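Local coordinates for sigma-C capsid protein (Avian reovirus, PDB 2VRS) that attaches avian reovirus to host cells as a trimeric fibre protein of the virion and induces apoptosis, at residues T5-G8 against N9-I13; L148-A152 against G153-A157. All blocks are in the same frame, centred on the assembly; numbering follows the deposited sequence.

Both contacts are local, made between residues three to five positions apart, but they sit at distant parts of the fibre, with centres 91 Å apart and nearest atoms about 79 Å apart. Contact 1 is a surface contact on helix 3-38 of the triple coiled coil; contact 2 is partly buried, where the loop after strand 128-134 enters the short helix 152-155 of the C-terminal domain. Backbone i to i+4 bonds, side-by-side packing and a water bridge make up the first; in the second, one backbone bond is joined by two from side chains, a serine cap and a glutamine amide on a proline carbonyl. Each also touches the third subunit.

Contact 1 of 2, residues T5-G8 against N9-I13; sequences TVDG and NSTAI
Asn9 lays its side chain beside that of Thr5, one helical turn earlier, both pointing the same way, with ND2 of Asn9 3.8 Å from CG2 of Thr5. The pair belongs to helix 3-38, this subunit's helix in the alpha-helical triple coiled coil, close to its N-terminal end. The overlap follows from the first torsions: CG2 of Thr5 is anti to its own backbone N (chi1 -55° measured to OG1), while CG of Asn9 lies beside its backbone N, chi1 -77°. The amide is thereby drawn back over the preceding turn, and CG of Asn9 comes 3.3 Å from O of Thr5. That carbonyl is already engaged, since N of Asn9 donates to O of Thr5 at 2.9 Å. Four consecutive i to i+4 bonds, from N of Asn9, Ser10, Thr11 and Ala12 to O of Thr5, Val6, Asp7 and Gly8, show that the alpha-helix runs unbroken through Gly8.

Asn9 packs on Asn9 of the second subunit, whose ND2 also bonds to O of Val6, and on Ile13 of the third subunit; Ile13 meets Ile13 of the third subunit. This packing is consistent with Asn9 and Ile13 facing the trimer axis.

Asp7 and Thr11 are exposed, and their side chains do not meet directly: OD2 of Asp7 and OG1 of Thr11 are 4.5 Å apart. One water spans them, adding a side-chain link to the backbone bond of the same two residues. It donates to OD2 of Asp7 at 2.8 Å and is hydrogen-bonded to OG1 of Thr11 at 2.6 Å.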
ATOM      1  N   THR C   5      67.209 -42.015  41.319  1.00 35.39           N
ATOM      2  CA  THR C   5      66.592 -42.104  39.983  1.00 40.66           C
ATOM      3  C   THR C   5      65.087 -42.339  40.122  1.00 37.91           C
ATOM      4  O   THR C   5      64.272 -41.540  39.664  1.00 39.16           O
ATOM      5  CB  THR C   5      67.228 -43.247  39.151  1.00 42.26           C
ATOM      6  OG1 THR C   5      68.650 -43.048  39.089  1.00 47.90           O
ATOM      7  CG2 THR C   5      66.625 -43.306  37.720  1.00 35.36           C
ATOM      8  N   VAL C   6      64.747 -43.438  40.789  1.00 36.52           N
ATOM      9  CA  VAL C   6      63.366 -43.870  41.006  1.00 33.45           C
ATOM     10  C   VAL C   6      62.546 -42.808  41.769  1.00 33.70           C
ATOM     11  O   VAL C   6      61.367 -42.528  41.449  1.00 32.22           O
ATOM     12  CB  VAL C   6      63.373 -45.198  41.781  1.00 27.23           C
ATOM     13  CG1 VAL C   6      61.948 -45.663  42.123  1.00 29.99           C
ATOM     14  CG2 VAL C   6      64.157 -46.283  41.004  1.00 35.62           C
ATOM     15  N   ASP C   7      63.166 -42.198  42.779  1.00 32.51           N
ATOM     16  CA  ASP C   7      62.438 -41.230  43.585  1.00 28.56           C
ATOM     17  C   ASP C   7      62.233 -39.925  42.808  1.00 29.48           C
ATOM     18  O   ASP C   7      61.156 -39.324  42.869  1.00 31.08           O
ATOM     19  CB  ASP C   7      63.155 -40.964  44.905  1.00 30.58           C
ATOM     20  CG  ASP C   7      62.317 -40.142  45.857  1.00 35.42           C
ATOM     21  OD1 ASP C   7      61.457 -40.731  46.547  1.00 24.51           O
ATOM     22  OD2 ASP C   7      62.520 -38.913  45.934  1.00 33.03           O
ATOM     23  N   GLY C   8      63.254 -39.515  42.057  1.00 27.57           N
ATOM     24  CA  GLY C   8      63.165 -38.298  41.237  1.00 32.31           C
ATOM     25  C   GLY C   8      62.150 -38.427  40.111  1.00 30.43           C
ATOM     26  O   GLY C   8      61.379 -37.490  39.831  1.00 34.76           O
ATOM     27  N   ASN C   9      62.173 -39.581  39.454  1.00 29.01           N
ATOM     28  CA  ASN C   9      61.212 -39.878  38.404  1.00 28.59           C
ATOM     29  C   ASN C   9      59.792 -39.877  38.925  1.00 32.66           C
ATOM     30  O   ASN C   9      58.896 -39.357  38.266  1.00 27.67           O
ATOM     31  CB  ASN C   9      61.559 -41.179  37.732  1.00 29.17           C
ATOM     32  CG  ASN C   9      62.721 -41.026  36.759  1.00 32.89           C
ATOM     33  OD1 ASN C   9      63.072 -39.904  36.378  1.00 32.73           O
ATOM     34  ND2 ASN C   9      63.302 -42.144  36.335  1.00 35.62           N
ATOM     35  N   SER C  10      59.593 -40.409  40.136  1.00 27.16           N
ATOM     36  CA  SER C  10      58.279 -40.369  40.789  1.00 32.69           C
ATOM     37  C   SER C  10      57.742 -38.945  41.011  1.00 31.61           C
ATOM     38  O   SER C  10      56.556 -38.685  40.751  1.00 33.26           O
ATOM     39  CB  SER C  10      58.317 -41.138  42.116  1.00 31.69           C
ATOM     40  OG  SER C  10      57.039 -41.105  42.729  1.00 29.51           O
ATOM     41  N   THR C  11      58.590 -38.036  41.491  1.00 27.87           N
ATOM     42  CA  THR C  11      58.210 -36.623  41.633  1.00 30.47           C
ATOM     43  C   THR C  11      57.806 -35.991  40.279  1.00 29.14           C
ATOM     44  O   THR C  11      56.802 -35.274  40.200  1.00 31.77           O
ATOM     45  CB  THR C  11      59.331 -35.795  42.236  1.00 32.94           C
ATOM     46  OG1 THR C  11      59.743 -36.387  43.469  1.00 38.38           O
ATOM     47  CG2 THR C  11      58.857 -34.370  42.510  1.00 35.26           C
ATOM     48  N   ALA C  12      58.603 -36.250  39.247  1.00 29.85           N
ATOM     49  CA  ALA C  12      58.283 -35.812  37.873  1.00 29.31           C
ATOM     50  C   ALA C  12      56.936 -36.360  37.401  1.00 28.08           C
ATOM     51  O   ALA C  12      56.102 -35.620  36.857  1.00 28.54           O
ATOM     52  CB  ALA C  12      59.422 -36.215  36.914  1.00 27.80           C
ATOM     53  N   ILE C  13      56.706 -37.651  37.609  1.00 27.45           N
ATOM     54  CA  ILE C  13      55.410 -38.269  37.296  1.00 29.83           C
ATOM     55  C   ILE C  13      54.235 -37.560  38.019  1.00 32.35           C
ATOM     56  O   ILE C  13      53.194 -37.291  37.400  1.00 31.25           O
ATOM     57  CB  ILE C  13      55.447 -39.807  37.537  1.00 29.48           C
ATOM     58  CG1 ILE C  13      56.314 -40.487  36.474  1.00 31.56           C
ATOM     59  CG2 ILE C  13      54.034 -40.438  37.586  1.00 25.45           C
ATOM     60  CD1 ILE C  13      56.874 -41.881  36.916  1.00 31.72           C
TER
HETATM   61  O   HOH W   1      62.190 -36.699  44.208  1.00 49.06           O

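Contact 2 of 2, residues L148-A152 against G153-A157; sequences LVPSA and GFQAA
Ser151 caps the short, weakly bonded helix 152-155 from the N-cap position: its OG accepts from N of Phe154 at 3.0 Å, with an N-H...O angle of 159°. A chi1 of 67° sets OG between the backbone N and the carbonyl carbon, turned to the first turn of the helix, and also brings it 3.4 Å from CB of Phe154. The backbone carbonyl of Ser151 takes N of Gln155 at 3.0 Å.

Gln155 then reaches back past the cap. Its side chain crosses that of Pro150 at about a right angle, CG of Gln155 pressed to a tight 3.3 Å from CG of Pro150, and NE2 of Gln155 donates to O of Pro150 at 3.0 Å. This donor stands above the carbonyl plane, 48° out of it, whereas the oxygen lies near the plane of the amide. CB of Pro150 also touches CD2 of Phe154 at 3.9 Å.

Farther out, Phe154 packs on Phe159, strand 198-210 and Tyr76 of the third subunit. Through Phe154 and the Ser151-Asp210 backbone bonding the turn is anchored to strand 198-210, and Gly153 makes backbone bonds to the third subunit.

First-turn N-H groups have no carbonyl a turn earlier within the helix; OG of Ser151 supplies that acceptor for Phe154, while the bond to O of Pro150 should hold the Gln155 amide in place.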
ATOM      1  N   LEU C 148      -3.208  -3.600 -17.411  1.00 17.01           N
ATOM      2  CA  LEU C 148      -4.606  -3.603 -17.855  1.00 18.20           C
ATOM      3  C   LEU C 148      -5.310  -4.860 -17.375  1.00 19.90           C
ATOM      4  O   LEU C 148      -6.434  -5.164 -17.783  1.00 19.54           O
ATOM      5  CB  LEU C 148      -4.696  -3.525 -19.400  1.00 19.97           C
ATOM      6  CG  LEU C 148      -3.950  -2.349 -20.054  1.00 20.92           C
ATOM      7  CD1 LEU C 148      -4.172  -2.361 -21.566  1.00 23.06           C
ATOM      8  CD2 LEU C 148      -4.383  -1.027 -19.420  1.00 18.24           C
ATOM      9  N   VAL C 149      -4.599  -5.627 -16.558  1.00 15.52           N
ATOM     10  CA  VAL C 149      -5.118  -6.874 -15.974  1.00 13.98           C
ATOM     11  C   VAL C 149      -5.325  -6.703 -14.467  1.00 13.96           C
ATOM     12  O   VAL C 149      -4.388  -6.374 -13.728  1.00 15.04           O
ATOM     13  CB  VAL C 149      -4.137  -8.086 -16.215  1.00 15.12           C
ATOM     14  CG1 VAL C 149      -4.725  -9.348 -15.602  1.00 18.76           C
ATOM     15  CG2 VAL C 149      -3.937  -8.311 -17.728  1.00 20.62           C
ATOM     16  N   PRO C 150      -6.568  -6.920 -13.997  1.00 16.30           N
ATOM     17  CA  PRO C 150      -6.877  -6.763 -12.573  1.00 18.40           C
ATOM     18  C   PRO C 150      -6.247  -7.873 -11.727  1.00 16.60           C
ATOM     19  O   PRO C 150      -6.030  -8.991 -12.236  1.00 16.46           O
ATOM     20  CB  PRO C 150      -8.395  -6.909 -12.527  1.00 17.10           C
ATOM     21  CG  PRO C 150      -8.697  -7.841 -13.736  1.00 15.34           C
ATOM     22  CD  PRO C 150      -7.750  -7.335 -14.782  1.00 17.24           C
ATOM     23  N   SER C 151      -5.997  -7.577 -10.451  1.00 16.53           N
ATOM     24  CA  SER C 151      -5.450  -8.581  -9.546  1.00 19.39           C
ATOM     25  C   SER C 151      -6.488  -9.687  -9.317  1.00 18.75           C
ATOM     26  O   SER C 151      -7.663  -9.497  -9.537  1.00 16.48           O
ATOM     27  CB  SER C 151      -5.052  -7.964  -8.197  1.00 19.24           C
ATOM     28  OG  SER C 151      -6.210  -7.532  -7.497  1.00 17.26           O
ATOM     29  N   ALA C 152      -6.043 -10.858  -8.841  1.00 17.44           N
ATOM     30  CA  ALA C 152      -6.993 -11.901  -8.515  1.00 20.26           C
ATOM     31  C   ALA C 152      -7.985 -11.407  -7.462  1.00 17.45           C
ATOM     32  O   ALA C 152      -9.186 -11.692  -7.576  1.00 18.58           O
ATOM     33  CB  ALA C 152      -6.262 -13.169  -8.002  1.00 23.44           C
ATOM     34  N   GLY C 153      -7.516 -10.617  -6.493  1.00 19.36           N
ATOM     35  CA  GLY C 153      -8.407 -10.125  -5.429  1.00 15.31           C
ATOM     36  C   GLY C 153      -9.481  -9.212  -6.026  1.00 20.76           C
ATOM     37  O   GLY C 153     -10.652  -9.315  -5.694  1.00 16.88           O
ATOM     38  N   PHE C 154      -9.053  -8.294  -6.894  1.00 12.65           N
ATOM     39  CA  PHE C 154      -9.973  -7.311  -7.475  1.00 13.83           C
ATOM     40  C   PHE C 154     -11.050  -8.024  -8.320  1.00 19.04           C
ATOM     41  O   PHE C 154     -12.225  -7.673  -8.262  1.00 16.72           O
ATOM     42  CB  PHE C 154      -9.205  -6.280  -8.327  1.00 15.17           C
ATOM     43  CG  PHE C 154     -10.079  -5.140  -8.802  1.00 18.83           C
ATOM     44  CD1 PHE C 154     -10.255  -4.024  -7.973  1.00 13.97           C
ATOM     45  CD2 PHE C 154     -10.779  -5.214 -10.019  1.00 17.16           C
ATOM     46  CE1 PHE C 154     -11.073  -2.930  -8.375  1.00 12.80           C
ATOM     47  CE2 PHE C 154     -11.613  -4.149 -10.424  1.00 15.44           C
ATOM     48  CZ  PHE C 154     -11.730  -2.984  -9.605  1.00 13.32           C
ATOM     49  N   GLN C 155     -10.642  -9.053  -9.069  1.00 18.54           N
ATOM     50  CA  GLN C 155     -11.525  -9.739  -9.997  1.00 18.43           C
ATOM     51  C   GLN C 155     -12.708 -10.387  -9.319  1.00 16.57           C
ATOM     52  O   GLN C 155     -13.741 -10.633  -9.969  1.00 18.75           O
ATOM     53  CB  GLN C 155     -10.725 -10.811 -10.747  1.00 18.20           C
ATOM     54  CG  GLN C 155      -9.827 -10.281 -11.827  1.00 22.19           C
ATOM     55  CD  GLN C 155      -9.095 -11.447 -12.507  1.00 24.14           C
ATOM     56  OE1 GLN C 155      -9.741 -12.382 -12.943  1.00 25.37           O
ATOM     57  NE2 GLN C 155      -7.782 -11.405 -12.546  1.00 23.53           N
ATOM     58  N   ALA C 156     -12.593 -10.613  -8.003  1.00 14.34           N
ATOM     59  CA  ALA C 156     -13.582 -11.393  -7.287  1.00 19.80           C
ATOM     60  C   ALA C 156     -14.951 -10.702  -7.052  1.00 23.31           C
ATOM     61  O   ALA C 156     -15.918 -11.357  -6.614  1.00 21.34           O
ATOM     62  CB  ALA C 156     -12.973 -11.864  -5.961  1.00 20.01           C
ATOM     63  N   ALA C 157     -15.049  -9.396  -7.343  1.00 17.44           N
ATOM     64  CA  ALA C 157     -16.260  -8.617  -7.108  1.00 19.18           C
ATOM     65  C   ALA C 157     -16.587  -7.743  -8.323  1.00 14.03           C
ATOM     66  O   ALA C 157     -15.697  -7.264  -9.014  1.00 16.44           O
ATOM     67  CB  ALA C 157     -16.081  -7.713  -5.880  1.00 19.54           C
TER